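Local coordinates for aminoglycoside phosphotransferase (PDB 6EF6), which phosphorylates (S)-1-amino-2-propanol as the kinase associated with the aminoacetone utilization microcompartment of Mycobacterium smegmatis, at residues D74-P78 with H79-S83; E326-T329 with K330-Y334. All blocks are in the same frame, centred on the assembly; numbering follows the deposited sequence. Where two conformers were deposited one is given.

Contact 1: residues D74-P78 with H79-S83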
ATOM      1  N   ASP A  74      11.616   9.725   8.979  1.00 50.65           N
ATOM      2  CA  ASP A  74      10.575  10.685   9.321  1.00 55.15           C
ATOM      3  C   ASP A  74       9.151  10.206   9.026  1.00 52.08           C
ATOM      4  O   ASP A  74       8.204  10.897   9.398  1.00 59.91           O
ATOM      5  CB  ASP A  74      10.788  12.070   8.678  1.00 66.38           C
ATOM      6  CG  ASP A  74      11.917  12.846   9.338  1.00 82.19           C
ATOM      7  OD1 ASP A  74      12.078  12.720  10.572  1.00 84.23           O
ATOM      8  OD2 ASP A  74      12.652  13.564   8.626  1.00 84.59           O
ATOM      9  N   TYR A  75       8.955   9.055   8.391  1.00 43.07           N
ATOM     10  CA  TYR A  75       7.590   8.680   8.011  1.00 37.64           C
ATOM     11  C   TYR A  75       6.780   8.200   9.205  1.00 35.68           C
ATOM     12  O   TYR A  75       5.612   8.579   9.341  1.00 48.54           O
ATOM     13  CB  TYR A  75       7.614   7.619   6.915  1.00 32.91           C
ATOM     14  CG  TYR A  75       6.324   7.438   6.095  1.00 26.16           C
ATOM     15  CD1 TYR A  75       5.791   8.495   5.343  1.00 30.69           C
ATOM     16  CD2 TYR A  75       5.725   6.203   6.008  1.00 25.17           C
ATOM     17  CE1 TYR A  75       4.644   8.318   4.556  1.00 29.19           C
ATOM     18  CE2 TYR A  75       4.548   6.015   5.217  1.00 22.63           C
ATOM     19  CZ  TYR A  75       4.046   7.070   4.514  1.00 29.21           C
ATOM     20  OH  TYR A  75       2.929   6.916   3.707  1.00 30.23           O
ATOM     21  N   HIS A  76       7.363   7.369  10.084  1.00 27.40           N
ATOM     22  CA  HIS A  76       6.648   6.895  11.259  1.00 26.34           C
ATOM     23  C   HIS A  76       7.482   7.099  12.510  1.00 31.65           C
ATOM     24  O   HIS A  76       8.714   7.079  12.464  1.00 32.31           O
ATOM     25  CB  HIS A  76       6.398   5.391  11.193  1.00 27.86           C
ATOM     26  CG  HIS A  76       5.449   4.969  10.119  1.00 27.40           C
ATOM     27  ND1 HIS A  76       4.174   5.475  10.006  1.00 29.14           N
ATOM     28  CD2 HIS A  76       5.582   4.037   9.147  1.00 29.03           C
ATOM     29  CE1 HIS A  76       3.574   4.896   8.972  1.00 29.14           C
ATOM     30  NE2 HIS A  76       4.407   4.023   8.439  1.00 26.95           N
ATOM     31  N   GLN A  77       6.777   7.221  13.635  1.00 31.10           N
ATOM     32  CA  GLN A  77       7.346   7.053  14.959  1.00 35.00           C
ATOM     33  C   GLN A  77       7.324   5.585  15.352  1.00 32.48           C
ATOM     34  O   GLN A  77       6.537   4.795  14.823  1.00 26.42           O
ATOM     35  CB  GLN A  77       6.525   7.837  15.977  1.00 37.96           C
ATOM     36  CG  GLN A  77       6.453   9.325  15.704  1.00 53.93           C
ATOM     37  CD  GLN A  77       7.824   9.962  15.606  1.00 72.74           C
ATOM     38  OE1 GLN A  77       8.236  10.430  14.540  1.00 74.72           O
ATOM     39  NE2 GLN A  77       8.541   9.982  16.722  1.00 83.20           N
ATOM     40  N   PRO A  78       8.129   5.176  16.325  1.00 31.45           N
ATOM     41  CA  PRO A  78       8.184   3.737  16.634  1.00 28.53           C
ATOM     42  C   PRO A  78       6.873   3.153  17.126  1.00 25.99           C
ATOM     43  O   PRO A  78       6.569   2.016  16.784  1.00 27.05           O
ATOM     44  CB  PRO A  78       9.304   3.618  17.677  1.00 31.32           C
ATOM     45  CG  PRO A  78      10.057   4.874  17.595  1.00 35.45           C
ATOM     46  CD  PRO A  78       9.134   5.949  17.085  1.00 34.34           C
ATOM     47  N   HIS A  79       6.085   3.885  17.906  1.00 26.80           N
ATOM     48  CA  HIS A  79       4.822   3.333  18.385  1.00 29.67           C
ATOM     49  C   HIS A  79       3.869   3.036  17.240  1.00 25.66           C
ATOM     50  O   HIS A  79       3.081   2.088  17.318  1.00 26.47           O
ATOM     51  CB  HIS A  79       4.191   4.277  19.416  1.00 38.70           C
ATOM     52  CG  HIS A  79       3.482   5.455  18.816  1.00 56.46           C
ATOM     53  ND1 HIS A  79       4.113   6.655  18.557  1.00 63.73           N
ATOM     54  CD2 HIS A  79       2.192   5.619  18.435  1.00 59.63           C
ATOM     55  CE1 HIS A  79       3.244   7.503  18.037  1.00 62.57           C
ATOM     56  NE2 HIS A  79       2.072   6.899  17.951  1.00 61.08           N
ATOM     57  N   GLU A  80       3.936   3.825  16.158  1.00 27.82           N
ATOM     58  CA  GLU A  80       3.120   3.559  14.977  1.00 27.14           C
ATOM     59  C   GLU A  80       3.536   2.258  14.317  1.00 21.92           C
ATOM     60  O   GLU A  80       2.691   1.465  13.914  1.00 20.42           O
ATOM     61  CB  GLU A  80       3.289   4.687  13.971  1.00 29.68           C
ATOM     62  CG  GLU A  80       2.787   6.049  14.365  1.00 37.58           C
ATOM     63  CD  GLU A  80       3.185   7.079  13.305  1.00 51.02           C
ATOM     64  OE1 GLU A  80       4.244   7.710  13.473  1.00 49.32           O
ATOM     65  OE2 GLU A  80       2.474   7.208  12.272  1.00 49.49           O
ATOM     66  N   ILE A  81       4.846   2.019  14.207  1.00 23.42           N
ATOM     67  CA  ILE A  81       5.329   0.760  13.646  1.00 21.41           C
ATOM     68  C   ILE A  81       4.896  -0.401  14.529  1.00 20.81           C
ATOM     69  O   ILE A  81       4.414  -1.426  14.036  1.00 20.56           O
ATOM     70  CB  ILE A  81       6.858   0.808  13.436  1.00 24.50           C
ATOM     71  CG1 ILE A  81       7.271   1.979  12.508  1.00 26.78           C
ATOM     72  CG2 ILE A  81       7.343  -0.527  12.873  1.00 23.22           C
ATOM     73  CD1 ILE A  81       8.801   2.221  12.367  1.00 24.37           C
ATOM     74  N   GLU A  82       5.000  -0.229  15.849  1.00 22.95           N
ATOM     75  CA  GLU A  82       4.526  -1.264  16.767  1.00 23.36           C
ATOM     76  C   GLU A  82       3.053  -1.590  16.544  1.00 22.50           C
ATOM     77  O   GLU A  82       2.666  -2.755  16.622  1.00 23.72           O
ATOM     78  CB  GLU A  82       4.760  -0.853  18.209  1.00 26.04           C
ATOM     79  CG  GLU A  82       6.240  -0.816  18.570  1.00 32.54           C
ATOM     80  CD  GLU A  82       6.487  -0.187  19.923  1.00 61.82           C
ATOM     81  OE1 GLU A  82       5.530   0.348  20.523  1.00 70.97           O
ATOM     82  OE2 GLU A  82       7.646  -0.224  20.382  1.00 75.39           O
ATOM     83  N   SER A  83       2.220  -0.585  16.243  1.00 21.09           N
ATOM     84  CA  SER A  83       0.815  -0.828  15.946  1.00 21.22           C
ATOM     85  C   SER A  83       0.627  -1.661  14.679  1.00 20.05           C
ATOM     86  O   SER A  83      -0.255  -2.529  14.629  1.00 22.56           O
ATOM     87  CB  SER A  83       0.061   0.499  15.886  1.00 22.57           C
ATOM     88  OG  SER A  83      -0.038   1.059  17.194  1.00 25.54           O
TER

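Contact 2: residues E326-T329 with K330-Y334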
ATOM      1  N   GLU A 326      14.033  13.759 -17.278  1.00 40.75           N
ATOM      2  CA  GLU A 326      13.586  12.375 -17.446  1.00 37.02           C
ATOM      3  C   GLU A 326      12.376  12.060 -16.578  1.00 37.97           C
ATOM      4  O   GLU A 326      11.390  11.468 -17.040  1.00 38.99           O
ATOM      5  CB  GLU A 326      14.755  11.436 -17.104  1.00 39.54           C
ATOM      6  CG  GLU A 326      15.997  11.638 -17.924  1.00 37.66           C
ATOM      7  CD  GLU A 326      16.886  12.797 -17.459  1.00 43.74           C
ATOM      8  OE1 GLU A 326      16.652  13.357 -16.373  1.00 45.85           O
ATOM      9  OE2 GLU A 326      17.834  13.150 -18.190  1.00 49.26           O
ATOM     10  N   SER A 327      12.423  12.430 -15.306  1.00 32.76           N
ATOM     11  CA  SER A 327      11.266  12.203 -14.473  1.00 32.33           C
ATOM     12  C   SER A 327      10.091  12.982 -15.021  1.00 30.49           C
ATOM     13  O   SER A 327       8.957  12.483 -15.010  1.00 28.53           O
ATOM     14  CB  SER A 327      11.582  12.573 -13.027  1.00 36.09           C
ATOM     15  OG  SER A 327      11.996  13.925 -12.917  1.00 52.90           O
ATOM     16  N   ALA A 328      10.341  14.180 -15.578  1.00 28.57           N
ATOM     17  CA  ALA A 328       9.210  15.015 -15.972  1.00 22.32           C
ATOM     18  C   ALA A 328       8.401  14.351 -17.068  1.00 20.31           C
ATOM     19  O   ALA A 328       7.180  14.443 -17.060  1.00 19.45           O
ATOM     20  CB  ALA A 328       9.630  16.408 -16.434  1.00 26.45           C
ATOM     21  N   THR A 329       9.049  13.697 -18.036  1.00 19.56           N
ATOM     22  CA  THR A 329       8.303  13.055 -19.114  0.52 20.37           C
ATOM     23  C   THR A 329       7.359  11.995 -18.564  1.00 19.87           C
ATOM     24  O   THR A 329       6.205  11.850 -19.023  1.00 21.39           O
ATOM     25  CB  THR A 329       9.289  12.494 -20.168  0.52 27.22           C
ATOM     26  OG1 THR A 329       8.649  12.406 -21.432  0.52 33.24           O
ATOM     27  CG2 THR A 329       9.831  11.095 -19.806  0.52 21.81           C
ATOM     28  N   LYS A 330       7.794  11.254 -17.546  1.00 19.64           N
ATOM     29  CA  LYS A 330       6.924  10.238 -16.977  1.00 18.05           C
ATOM     30  C   LYS A 330       5.745  10.856 -16.237  1.00 17.34           C
ATOM     31  O   LYS A 330       4.621  10.358 -16.316  1.00 17.45           O
ATOM     32  CB  LYS A 330       7.713   9.321 -16.039  1.00 24.20           C
ATOM     33  CG  LYS A 330       9.003   8.788 -16.663  1.00 35.51           C
ATOM     34  CD  LYS A 330       8.776   8.028 -17.966  1.00 56.17           C
ATOM     35  CE  LYS A 330      10.090   7.775 -18.710  1.00 70.31           C
ATOM     36  NZ  LYS A 330       9.848   7.103 -20.013  1.00 79.88           N
ATOM     37  N   ALA A 331       5.986  11.948 -15.494  1.00 16.40           N
ATOM     38  CA  ALA A 331       4.916  12.651 -14.794  1.00 15.16           C
ATOM     39  C   ALA A 331       3.943  13.263 -15.795  1.00 14.22           C
ATOM     40  O   ALA A 331       2.733  13.211 -15.579  1.00 14.32           O
ATOM     41  CB  ALA A 331       5.522  13.695 -13.853  1.00 17.47           C
ATOM     42  N   ILE A 332       4.469  13.836 -16.883  1.00 14.87           N
ATOM     43  CA  ILE A 332       3.625  14.403 -17.928  1.00 14.68           C
ATOM     44  C   ILE A 332       2.668  13.349 -18.468  1.00 13.57           C
ATOM     45  O   ILE A 332       1.451  13.578 -18.597  1.00 13.74           O
ATOM     46  CB  ILE A 332       4.498  15.044 -19.023  1.00 16.18           C
ATOM     47  CG1 ILE A 332       5.163  16.350 -18.488  1.00 18.04           C
ATOM     48  CG2 ILE A 332       3.651  15.364 -20.217  1.00 16.41           C
ATOM     49  CD1 ILE A 332       6.335  16.802 -19.382  1.00 19.95           C
ATOM     50  N   SER A 333       3.198  12.163 -18.767  1.00 13.39           N
ATOM     51  CA  SER A 333       2.314  11.118 -19.293  0.54 13.37           C
ATOM     52  C   SER A 333       1.330  10.619 -18.243  1.00 12.99           C
ATOM     53  O   SER A 333       0.147  10.412 -18.564  1.00 13.91           O
ATOM     54  CB  SER A 333       3.133   9.980 -19.849  0.54 14.13           C
ATOM     55  OG  SER A 333       3.895  10.394 -20.982  0.54 17.48           O
ATOM     56  N   TYR A 334       1.749  10.476 -17.001  1.00 12.40           N
ATOM     57  CA  TYR A 334       0.802  10.047 -15.964  1.00 12.24           C
ATOM     58  C   TYR A 334      -0.268  11.095 -15.757  1.00 12.84           C
ATOM     59  O   TYR A 334      -1.452  10.762 -15.542  1.00 13.15           O
ATOM     60  CB  TYR A 334       1.544   9.725 -14.682  1.00 13.38           C
ATOM     61  CG  TYR A 334       0.767   8.841 -13.716  1.00 12.25           C
ATOM     62  CD1 TYR A 334       0.574   7.493 -13.997  1.00 13.20           C
ATOM     63  CD2 TYR A 334       0.249   9.343 -12.523  1.00 15.06           C
ATOM     64  CE1 TYR A 334      -0.138   6.674 -13.126  1.00 14.86           C
ATOM     65  CE2 TYR A 334      -0.464   8.538 -11.640  1.00 14.18           C
ATOM     66  CZ  TYR A 334      -0.624   7.203 -11.949  1.00 13.35           C
ATOM     67  OH  TYR A 334      -1.324   6.462 -11.021  1.00 14.99           O
TER
HETATM   68  O   HOH W   1       5.531  12.619 -21.702  1.00 29.02           O

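Contact 1: residues D74-P78 with H79-S83
Glu80 reaches back to the backbone N of Gln77 and closes one half of a capping box at the start of helix 78-94. Gln77 is the N-cap residue and Glu80 the third residue of the helix; the reciprocal bond is absent, and the Gln77 side chain, bent at chi2, leads away. The remaining half is short and almost straight, with Gln77 N 2.6 Å from Glu80 OE1 at an N-H...O angle of 177°, although the donor lies above the carboxylate plane. With CG beside its own backbone N (chi1 -66°) and the chain extended, Glu80 swings its carboxylate over the helix start. OE2 takes a weak bond from His76 ND1 at 3.3 Å, at the edge of the imidazole, and the two planes stand nearly perpendicular (88°). His76 NE2 is hydrogen-bonded to Asp254 O, which, with a carboxylate nearby, may favour a protonated imidazole. Pro78, which has no N-H to leave unpaired in the first turn, sets CB 3.2 Å from His79 N, and its ring rests on His125 of strand 124-130. Ile81 also packs on that strand, while its CG1 touches His76 CB at 3.8 Å. The cap thus begins a helix that follows strand 64-70 as helix C does in protein-kinase-like N-lobes. Gln77 O receives two weak bonds, from Glu80 N and Ile81 N. The first strong i to i+4 hydrogen bond across the segments runs from Glu82 N to Pro78 O at 2.9 Å; Glu82 CG comes to 3.4 Å from Pro78 O, and its chain runs on extended.

Contact 2: residues E326-T329 with K330-Y334
Ala328 and Ile332 meet one turn apart near the start of helix 325-347, where the backbone is closely knit and the side chains divide between a packed and an exposed flank. Three successive i to i+4 bonds join the two segments, from Ala331 N to Ser327 O, from Ile332 N to Ala328 O at 2.8 Å, and from Ser333 N to Thr329 O. Ile332 adds to this tight part: it turns CG1 beside its own backbone N (chi1 -71°), which lays the branch back along the preceding turn, CG1 3.1 Å from Ala328 O. The packed flank carries Ala331, whose methyl group touches Thr322 and Glu194 in neighbouring loops. Ser327 faces Thr322 as well, and its hydroxyl is bonded to that of Ser324. Beyond them, Tyr334 places the helix against Leu314 and Met318 of helix 303-320.

The outer flank is looser. Ile332 CD1 only grazes Ala328 CB at 4.4 Å. Thr329 and Lys330 run side by side in the same direction. In the conformer described, Thr329 CG2 lies 3.5 Å from Lys330 CE, and the aliphatic chain, bent at chi2, follows the methyl group before the ammonium end passes on. A water donates to Thr329 O at 2.9 Å and is also bonded to Thr329 OG1 and Ser333 OG, a bridge that is doubtful in detail because both residues have a second conformer. In this conformer Thr329 O accepts from Ser333 N and, with the same reservation, from the water. The helix here combines regular main-chain pairing with a hydrated outer side on which Thr329 and Ser333 adopt more than one conformer.

Overall arrangement
Read from the N terminus, the chain first lays down strands 45-48, 55-61 and 64-70 of the five-stranded sheet, and contact 1 then marks the passage from the loop after strand 64-70 into helix 78-94. The chain goes on through the rest of the sheet and most of the helical part before contact 2, in the first turns of helix 325-347. Neither closes a loop, each being formed by consecutive residues; they follow in series and neither nest nor cross. Their centres are 32 Å apart. Contact 1 joins the sheet-bearing part to the loop holding Asp254, whereas contact 2 sits where helix 325-347 packs on helix 303-320 and the loops holding Thr322 and Glu194.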